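Local coordinates for PROTEIN (hypothetical protein EF0366) (Enterococcus faecalis, PDB 1VPY) that is of unknown function, belongs to the DUF72 family and folds as a TIM-type alpha/beta barrel that carries bound zinc ions, at residues P43-M47 with V251-F255; G80-Q84 with V119-G123; L135-R139 with F168-F174; D180-I184 with N209-W213. All coordinates share one frame; numbering follows the deposited sequence.

Contact 1. Residues P43-M47 with V251-F255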
# COMPACT_ATOMS: atom_id res chain seq x y z
N PRO A 43 -2.58 12.42 8.18
CA PRO A 43 -1.62 11.65 8.97
C PRO A 43 -0.90 10.55 8.19
O PRO A 43 -0.04 9.85 8.74
CB PRO A 43 -2.51 11.01 10.03
CG PRO A 43 -3.81 10.77 9.31
CD PRO A 43 -3.92 11.81 8.22
N LEU A 44 -1.24 10.39 6.92
CA LEU A 44 -0.69 9.30 6.14
C LEU A 44 -0.56 9.71 4.69
O LEU A 44 -1.44 10.39 4.15
CB LEU A 44 -1.58 8.07 6.27
CG LEU A 44 -1.23 6.75 5.59
CD1 LEU A 44 0.04 6.13 6.17
CD2 LEU A 44 -2.40 5.81 5.72
N VAL A 45 0.53 9.31 4.06
CA VAL A 45 0.71 9.50 2.64
C VAL A 45 1.29 8.23 2.02
O VAL A 45 2.02 7.50 2.68
CB VAL A 45 1.61 10.72 2.33
CG1 VAL A 45 3.08 10.36 2.48
CG2 VAL A 45 1.33 11.26 0.93
N GLU A 46 0.95 7.97 0.77
CA GLU A 46 1.67 6.97 0.00
C GLU A 46 2.52 7.69 -1.02
O GLU A 46 2.02 8.51 -1.79
CB GLU A 46 0.74 6.00 -0.70
CG GLU A 46 1.50 4.95 -1.51
CD GLU A 46 0.58 4.06 -2.31
OE1 GLU A 46 -0.40 3.55 -1.74
OE2 GLU A 46 0.84 3.86 -3.50
N MSE A 47 3.81 7.38 -1.01
CA MSE A 47 4.72 7.96 -1.98
C MSE A 47 5.17 6.89 -2.96
O MSE A 47 5.70 5.86 -2.56
CB MSE A 47 5.89 8.60 -1.28
CG MSE A 47 5.47 9.77 -0.42
SE MSE A 47 6.99 10.80 0.21
CE MSE A 47 7.65 11.59 -1.53
N VAL A 251 -4.81 0.85 11.13
CA VAL A 251 -5.41 0.74 9.81
C VAL A 251 -4.97 1.93 8.97
O VAL A 251 -5.03 3.08 9.42
CB VAL A 251 -6.95 0.67 9.87
CG1 VAL A 251 -7.53 0.32 8.51
CG2 VAL A 251 -7.39 -0.35 10.89
N GLY A 252 -4.51 1.63 7.76
CA GLY A 252 -4.10 2.63 6.81
C GLY A 252 -5.03 2.58 5.63
O GLY A 252 -5.29 1.51 5.07
N VAL A 253 -5.54 3.75 5.24
CA VAL A 253 -6.40 3.85 4.08
C VAL A 253 -5.81 4.81 3.05
O VAL A 253 -5.59 6.00 3.33
CB VAL A 253 -7.83 4.29 4.47
CG1 VAL A 253 -8.71 4.39 3.23
CG2 VAL A 253 -8.45 3.32 5.48
N ILE A 254 -5.55 4.28 1.85
CA ILE A 254 -5.01 5.07 0.76
C ILE A 254 -6.02 5.17 -0.38
O ILE A 254 -6.40 4.16 -0.98
CB ILE A 254 -3.67 4.50 0.23
CG1 ILE A 254 -2.57 4.57 1.32
CG2 ILE A 254 -3.23 5.18 -1.06
CD1 ILE A 254 -2.38 5.91 1.99
N PHE A 255 -6.46 6.39 -0.65
CA PHE A 255 -7.26 6.66 -1.84
C PHE A 255 -6.31 6.89 -3.01
O PHE A 255 -5.54 7.86 -3.02
CB PHE A 255 -8.18 7.86 -1.62
CG PHE A 255 -9.36 7.58 -0.73
CD1 PHE A 255 -9.23 7.66 0.66
CD2 PHE A 255 -10.59 7.22 -1.27
CE1 PHE A 255 -10.33 7.38 1.50
CE2 PHE A 255 -11.69 6.96 -0.45
CZ PHE A 255 -11.56 7.03 0.93
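The carboxylate of E46 is the flat group of this contact, and I254 reaches it from off its plane. Methyl CG2 of I254 lies 3.3 Å from E46 OE1, the oxygen turned toward strand 250-255. The other oxygen, OE2, forms a salt bridge with R204 and also lies close to D48. With CG anti to the backbone N (chi1 180°) and the chain extended beyond it, E46 crosses the I254 side chain at about a right angle.

One layer further down the strands, L44 takes over. Its CD2 meets I254 CD1 at 3.7 Å, again with the side chains crossing nearly perpendicularly. The same methyl rests on the backbone of strand 250-255, 3.8 Å from G252 CA, where no side chain intervenes. I254 thus divides its two branches: CD1 goes to L44 and CG2 to E46.

Strands 44-47 and 250-255 are not neighbours in the sheet. Strand 13-18 lies between them in the closed eight-stranded TIM barrel, so L44, E46 and I254 meet by side chains across its interior, while V45 and V253 point away. The axes of the strand segments are inclined by 56°. The contact is therefore aliphatic between L44 and I254 and turns polar at E46, whose OE2 is held by R204 beside D48 while OE1 faces the I254 methyl.

Contact 2. Residues G80-Q84 with V119-G123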
# COMPACT_ATOMS: atom_id res chain seq x y z
N GLY A 80 11.61 -2.81 -9.69
CA GLY A 80 12.39 -4.04 -9.80
C GLY A 80 12.12 -5.06 -8.71
O GLY A 80 12.20 -6.26 -8.95
N ILE A 81 11.81 -4.57 -7.51
CA ILE A 81 11.54 -5.43 -6.35
C ILE A 81 10.21 -6.18 -6.50
O ILE A 81 10.07 -7.30 -6.02
CB ILE A 81 11.62 -4.64 -5.02
CG1 ILE A 81 13.07 -4.24 -4.73
CG2 ILE A 81 11.08 -5.46 -3.85
CD1 ILE A 81 13.24 -3.10 -3.72
N SER A 82 9.25 -5.57 -7.19
CA SER A 82 7.96 -6.22 -7.42
C SER A 82 7.83 -6.80 -8.83
O SER A 82 6.73 -6.87 -9.40
CB SER A 82 6.81 -5.26 -7.11
OG SER A 82 7.02 -4.02 -7.74
N CYS A 83 8.97 -7.20 -9.39
CA CYS A 83 9.04 -7.88 -10.69
C CYS A 83 8.51 -7.06 -11.88
O CYS A 83 7.97 -7.62 -12.83
CB CYS A 83 8.35 -9.25 -10.62
SG CYS A 83 9.32 -10.52 -9.75
N GLN A 84 8.69 -5.75 -11.82
CA GLN A 84 8.18 -4.86 -12.87
C GLN A 84 9.28 -4.03 -13.52
O GLN A 84 9.26 -3.80 -14.73
CB GLN A 84 7.09 -3.95 -12.32
CG GLN A 84 5.77 -4.65 -12.12
CD GLN A 84 4.93 -4.03 -11.02
OE1 GLN A 84 5.38 -3.90 -9.88
NE2 GLN A 84 3.70 -3.67 -11.35
N VAL A 119 4.73 -3.48 -1.53
CA VAL A 119 5.21 -4.27 -2.66
C VAL A 119 3.96 -4.68 -3.44
O VAL A 119 3.20 -5.54 -3.01
CB VAL A 119 6.02 -5.51 -2.20
CG1 VAL A 119 6.64 -6.22 -3.39
CG2 VAL A 119 7.11 -5.11 -1.21
N GLN A 120 3.76 -4.02 -4.58
CA GLN A 120 2.55 -4.17 -5.37
C GLN A 120 2.84 -4.88 -6.70
O GLN A 120 3.58 -4.35 -7.53
CB GLN A 120 1.94 -2.78 -5.58
CG GLN A 120 0.65 -2.74 -6.39
CD GLN A 120 0.91 -2.58 -7.87
OE1 GLN A 120 1.51 -1.59 -8.31
NE2 GLN A 120 0.48 -3.56 -8.65
N PHE A 121 2.27 -6.07 -6.88
CA PHE A 121 2.56 -6.92 -8.06
C PHE A 121 1.58 -6.75 -9.21
O PHE A 121 0.48 -6.25 -9.03
CB PHE A 121 2.63 -8.39 -7.66
CG PHE A 121 3.76 -8.72 -6.74
CD1 PHE A 121 5.02 -9.01 -7.25
CD2 PHE A 121 3.58 -8.71 -5.36
CE1 PHE A 121 6.08 -9.31 -6.40
CE2 PHE A 121 4.63 -9.01 -4.51
CZ PHE A 121 5.89 -9.31 -5.03
N SER A 122 1.99 -7.18 -10.39
CA SER A 122 1.15 -7.07 -11.58
C SER A 122 0.10 -8.17 -11.69
O SER A 122 0.11 -9.14 -10.93
CB SER A 122 2.03 -7.08 -12.82
OG SER A 122 2.89 -5.96 -12.80
N GLY A 123 -0.79 -8.00 -12.66
CA GLY A 123 -1.82 -8.99 -12.96
C GLY A 123 -1.25 -10.31 -13.42
O GLY A 123 -1.92 -11.33 -13.33
O HOH W 1 5.92 -2.21 -6.21
O HOH W 2 4.63 -8.04 -10.67
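S82 meets F121 where two loops leave the C-terminal rim of the TIM barrel. Residues G80 to C83 form a type I beta turn in the loop after strand 72-76, and V119-G123 carries strand 114-120 into its own loop.

S82 CB is directed toward the other segment. It stands 4.1 Å above the plane of the F121 ring, toward the rim of one face, and is also 3.8 Å from V119 CG1. The hydroxyl lies between the backbone N and the carbonyl carbon (chi1 49°), which directs OG to a water and, weakly, to S79 O.

F121 has its CG beside the backbone N (chi1 -65°), and this brings the ring against the turn, one face toward S82 CB, with CD1 3.5 Å from S82 O; F125 stacks on the ring as well. The Q120 side chain is held at both ends of its amide: OE1 takes a hydrogen bond from K76, and NE2 makes a weak one to the carbonyl of F121. Q84 extends from the turn toward S122.

Two waters bridge the segments. One donates to S82 OG at 2.6 Å and accepts from the backbone N of Q120. The second donates to the carbonyl oxygen of S82 and accepts from S122 N, which lies 2.8 Å from the water oxygen.

Contact 3. Residues L135-R139 with F168-F174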
# COMPACT_ATOMS: atom_id res chain seq x y z
N LEU A 135 8.11 -14.51 -2.81
CA LEU A 135 7.55 -13.78 -1.66
C LEU A 135 8.33 -14.09 -0.39
O LEU A 135 8.46 -13.25 0.49
CB LEU A 135 6.06 -14.10 -1.46
CG LEU A 135 5.05 -13.59 -2.50
CD1 LEU A 135 3.64 -13.94 -2.08
CD2 LEU A 135 5.18 -12.10 -2.74
N GLN A 136 8.87 -15.31 -0.31
CA GLN A 136 9.74 -15.70 0.78
C GLN A 136 11.06 -14.94 0.71
O GLN A 136 11.58 -14.50 1.73
CB GLN A 136 9.96 -17.21 0.81
CG GLN A 136 8.69 -17.98 1.17
CD GLN A 136 8.87 -19.48 1.16
OE1 GLN A 136 9.60 -20.03 0.34
NE2 GLN A 136 8.18 -20.15 2.07
N LYS A 137 11.58 -14.75 -0.51
CA LYS A 137 12.77 -13.93 -0.73
C LYS A 137 12.54 -12.47 -0.30
O LYS A 137 13.44 -11.85 0.27
CB LYS A 137 13.24 -13.98 -2.19
CG LYS A 137 13.85 -15.33 -2.63
CD LYS A 137 14.76 -15.18 -3.85
CE LYS A 137 13.98 -15.07 -5.16
NZ LYS A 137 14.82 -14.49 -6.25
N ILE A 138 11.34 -11.95 -0.56
CA ILE A 138 10.96 -10.61 -0.12
C ILE A 138 11.06 -10.50 1.40
O ILE A 138 11.63 -9.55 1.93
CB ILE A 138 9.51 -10.24 -0.56
CG1 ILE A 138 9.40 -10.13 -2.08
CG2 ILE A 138 9.04 -8.94 0.12
CD1 ILE A 138 10.06 -8.90 -2.68
N ARG A 139 10.49 -11.49 2.10
CA ARG A 139 10.49 -11.51 3.56
C ARG A 139 11.91 -11.49 4.12
O ARG A 139 12.22 -10.72 5.02
CB ARG A 139 9.70 -12.72 4.10
CG ARG A 139 9.75 -12.92 5.62
CD ARG A 139 8.92 -11.90 6.38
NE ARG A 139 9.53 -10.57 6.39
CZ ARG A 139 8.91 -9.45 6.73
NH1 ARG A 139 7.64 -9.48 7.10
NH2 ARG A 139 9.56 -8.29 6.70
N PHE A 168 -0.18 -18.18 4.61
CA PHE A 168 1.17 -17.83 4.17
C PHE A 168 1.49 -16.37 4.48
O PHE A 168 2.62 -16.05 4.87
CB PHE A 168 1.34 -18.12 2.68
CG PHE A 168 2.66 -17.67 2.12
CD1 PHE A 168 3.78 -18.50 2.20
CD2 PHE A 168 2.79 -16.43 1.51
CE1 PHE A 168 5.01 -18.09 1.68
CE2 PHE A 168 4.01 -16.01 0.99
CZ PHE A 168 5.12 -16.84 1.08
N MSE A 169 0.51 -15.49 4.30
CA MSE A 169 0.69 -14.08 4.61
C MSE A 169 0.81 -13.86 6.12
O MSE A 169 1.67 -13.12 6.57
CB MSE A 169 -0.46 -13.24 4.05
CG MSE A 169 -0.63 -13.33 2.53
SE MSE A 169 0.80 -12.46 1.49
CE MSE A 169 0.30 -13.06 -0.34
N LYS A 170 -0.06 -14.53 6.88
CA LYS A 170 0.03 -14.52 8.34
C LYS A 170 1.38 -15.02 8.85
O LYS A 170 2.03 -14.34 9.64
CB LYS A 170 -1.10 -15.34 8.98
CG LYS A 170 -2.19 -14.54 9.63
CD LYS A 170 -2.52 -15.10 11.01
CE LYS A 170 -3.81 -14.51 11.56
NZ LYS A 170 -5.00 -15.15 10.94
N GLU A 171 1.79 -16.21 8.40
CA GLU A 171 3.07 -16.81 8.80
C GLU A 171 4.27 -15.90 8.57
O GLU A 171 5.22 -15.93 9.34
CB GLU A 171 3.30 -18.14 8.08
CG GLU A 171 2.63 -19.33 8.74
CD GLU A 171 2.52 -20.53 7.81
OE1 GLU A 171 2.99 -20.43 6.65
OE2 GLU A 171 1.96 -21.57 8.24
N ASN A 172 4.22 -15.10 7.51
CA ASN A 172 5.32 -14.20 7.17
C ASN A 172 5.11 -12.78 7.67
O ASN A 172 5.88 -11.89 7.31
CB ASN A 172 5.56 -14.20 5.67
CG ASN A 172 6.11 -15.52 5.17
OD1 ASN A 172 7.24 -15.89 5.47
ND2 ASN A 172 5.30 -16.25 4.41
N GLN A 173 4.09 -12.58 8.50
CA GLN A 173 3.69 -11.25 8.99
C GLN A 173 3.48 -10.23 7.86
O GLN A 173 3.69 -9.03 8.05
CB GLN A 173 4.69 -10.70 10.03
CG GLN A 173 4.83 -11.51 11.30
CD GLN A 173 6.00 -12.48 11.27
OE1 GLN A 173 6.83 -12.46 10.36
NE2 GLN A 173 6.10 -13.32 12.30
N PHE A 174 3.07 -10.72 6.69
CA PHE A 174 2.76 -9.83 5.58
C PHE A 174 1.39 -9.22 5.83
O PHE A 174 0.46 -9.92 6.23
CB PHE A 174 2.77 -10.57 4.24
CG PHE A 174 4.15 -10.83 3.69
CD1 PHE A 174 5.16 -9.88 3.81
CD2 PHE A 174 4.42 -12.00 3.00
CE1 PHE A 174 6.43 -10.11 3.28
CE2 PHE A 174 5.68 -12.25 2.47
CZ PHE A 174 6.69 -11.31 2.61
O HOH W 3 5.87 -7.50 7.55
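R139 and N172 meet at a Schellman motif that ends helix 162-171, where this helix packs against helix 129-141 on the outside of the TIM barrel. Q173, with positive phi, is the C-prime residue; the motif is closed by F174 N to M169 O at 2.8 Å and by Q173 N to K170 O.

R139 NH1 donates to N172 O at 3.0 Å. The bond is nearly straight (170°) and lies in the guanidinium plane. NH1 also gives to a water that in turn donates to Q173 O, while NH2 bonds to L145 O and F142 O, which fixes the rotation of the group. CG sits opposite the backbone N (chi1 174°), and bends at chi2 and chi3 then bring the guanidinium up beyond the rim of the F174 ring, nearly parallel to it (18°), with NH1 nearest CE1.

N172 turns its amide back to the helix: ND2 donates to F168 O at 2.7 Å and rests 3.2 Å above the centre of the F168 ring. N172 N reaches the same oxygen from the other face of the carbonyl. Across the groove, Q136 CG touches the edge of the F168 ring, and L135 CD1 lies 3.7 Å from F168 CE2 and 3.9 Å from the selenomethionine M169 CE.

F174, just past its helix, packs on I147 and I149 of strand 147-150, R139 also touches I147, and L135 reaches F121 in the loop after strand 114-120.

Contact 4. Residues D180-I184 with N209-W213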
# COMPACT_ATOMS: atom_id res chain seq x y z
N ASP A 180 -10.01 -2.23 -3.23
CA ASP A 180 -11.17 -1.92 -4.04
C ASP A 180 -10.64 -1.44 -5.38
O ASP A 180 -9.87 -0.49 -5.43
CB ASP A 180 -12.04 -0.84 -3.39
CG ASP A 180 -13.36 -0.67 -4.10
OD1 ASP A 180 -14.13 -1.66 -4.16
OD2 ASP A 180 -13.62 0.43 -4.62
N GLU A 181 -11.03 -2.13 -6.45
CA GLU A 181 -10.49 -1.84 -7.77
C GLU A 181 -11.41 -2.36 -8.89
O GLU A 181 -12.30 -3.18 -8.63
CB GLU A 181 -9.06 -2.40 -7.90
CG GLU A 181 -8.95 -3.92 -7.80
CD GLU A 181 -7.53 -4.41 -7.91
OE1 GLU A 181 -6.72 -4.11 -7.00
OE2 GLU A 181 -7.21 -5.08 -8.92
N PRO A 182 -11.22 -1.89 -10.13
CA PRO A 182 -12.08 -2.29 -11.24
C PRO A 182 -12.17 -3.80 -11.42
O PRO A 182 -11.17 -4.50 -11.31
CB PRO A 182 -11.39 -1.66 -12.45
CG PRO A 182 -10.68 -0.50 -11.89
CD PRO A 182 -10.18 -0.94 -10.57
N GLN A 183 -13.37 -4.30 -11.67
CA GLN A 183 -13.57 -5.73 -11.84
C GLN A 183 -13.40 -6.14 -13.30
O GLN A 183 -14.31 -5.95 -14.11
CB GLN A 183 -14.93 -6.14 -11.30
CG GLN A 183 -15.05 -6.01 -9.79
CD GLN A 183 -14.09 -6.93 -9.06
OE1 GLN A 183 -14.18 -8.16 -9.16
NE2 GLN A 183 -13.15 -6.34 -8.33
N ILE A 184 -12.23 -6.68 -13.63
CA ILE A 184 -12.00 -7.26 -14.96
C ILE A 184 -12.63 -8.66 -15.00
O ILE A 184 -12.26 -9.52 -14.19
CB ILE A 184 -10.49 -7.34 -15.32
CG1 ILE A 184 -9.77 -6.02 -15.04
CG2 ILE A 184 -10.32 -7.74 -16.79
CD1 ILE A 184 -8.24 -6.16 -14.97
N ASN A 209 -13.30 2.20 -12.21
CA ASN A 209 -13.25 2.42 -13.65
C ASN A 209 -12.30 1.43 -14.34
O ASN A 209 -11.08 1.51 -14.19
CB ASN A 209 -12.86 3.88 -13.94
CG ASN A 209 -13.09 4.29 -15.38
OD1 ASN A 209 -13.33 3.46 -16.26
ND2 ASN A 209 -13.00 5.59 -15.64
N ALA A 210 -12.88 0.49 -15.08
CA ALA A 210 -12.15 -0.62 -15.71
C ALA A 210 -11.14 -0.21 -16.79
O ALA A 210 -10.20 -0.95 -17.07
CB ALA A 210 -13.14 -1.65 -16.27
N ALA A 211 -11.33 0.97 -17.39
CA ALA A 211 -10.51 1.42 -18.53
C ALA A 211 -9.00 1.33 -18.30
O ALA A 211 -8.46 1.98 -17.39
CB ALA A 211 -10.90 2.83 -18.92
N GLY A 212 -8.35 0.51 -19.12
CA GLY A 212 -6.89 0.32 -19.07
C GLY A 212 -6.35 -0.32 -17.80
O GLY A 212 -5.29 0.06 -17.31
N TRP A 213 -7.08 -1.31 -17.26
CA TRP A 213 -6.68 -1.96 -16.01
C TRP A 213 -5.98 -3.31 -16.22
O TRP A 213 -6.19 -4.00 -17.22
CB TRP A 213 -7.88 -2.11 -15.07
CG TRP A 213 -7.44 -2.26 -13.66
CD1 TRP A 213 -7.21 -3.43 -13.00
CD2 TRP A 213 -7.13 -1.20 -12.75
NE1 TRP A 213 -6.78 -3.17 -11.72
CE2 TRP A 213 -6.72 -1.82 -11.53
CE3 TRP A 213 -7.16 0.20 -12.83
CZ2 TRP A 213 -6.33 -1.07 -10.40
CZ3 TRP A 213 -6.77 0.94 -11.70
CH2 TRP A 213 -6.37 0.30 -10.50
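W213 lies against P182 where the loops after strands 175-180 and 201-205 of the TIM barrel run side by side. It ends a type II beta turn that starts at A210 and has G212 at positive phi.

From W213 CB, the first neighbour is I184 CD1. CG swings to the side remote from the backbone N (chi1 -158°), and the indole is carried to the proline. At the ring edge, W213 CD1 meets I184 CD1 at 3.5 Å. At the next atom, NE1 makes a weak hydrogen bond to E181 OE2, 3.4 Å long and at 148°, with the carboxylate steeply inclined to the indole. The six-membered ring turns one face to P182: CD stands 3.6 Å from its centroid, 8° off the normal, a CH-pi contact over the face. P182 CG also covers CD2 and CE3, while CZ2, beside CE2, comes to E181 CB at 3.9 Å. K222 adds a cation-pi interaction to the same side chain, and H206 brings a second ring to it.

The proline also meets the start of the turn: P182 CB lies 3.5 Å from A210 CA, and P182 CG approaches N209 O.

Overall arrangement
The contacts sample one barrel from lumen to periphery. Contact 1 is its buried core, joining strands 44-47 and 250-255 through the interior. Contact 2 is also buried but lies at the C-terminal rim, where ordered waters bridge backbone and hydroxyl groups. Contact 3 is partly buried, between two outer helices, and depends on aromatic packing and an arginine bond to the carbonyl at the end of the second helix. Contact 4, also partly buried, joins two rim loops through a proline-indole CH-pi contact. Contacts 2 and 3 touch directly: F121 CE2 lies 3.6 Å from L135 CD2, linking the loop after strand 114-120 to helix 129-141. Contacts 3 and 4 stand farthest apart, their centres about 27 Å from each other.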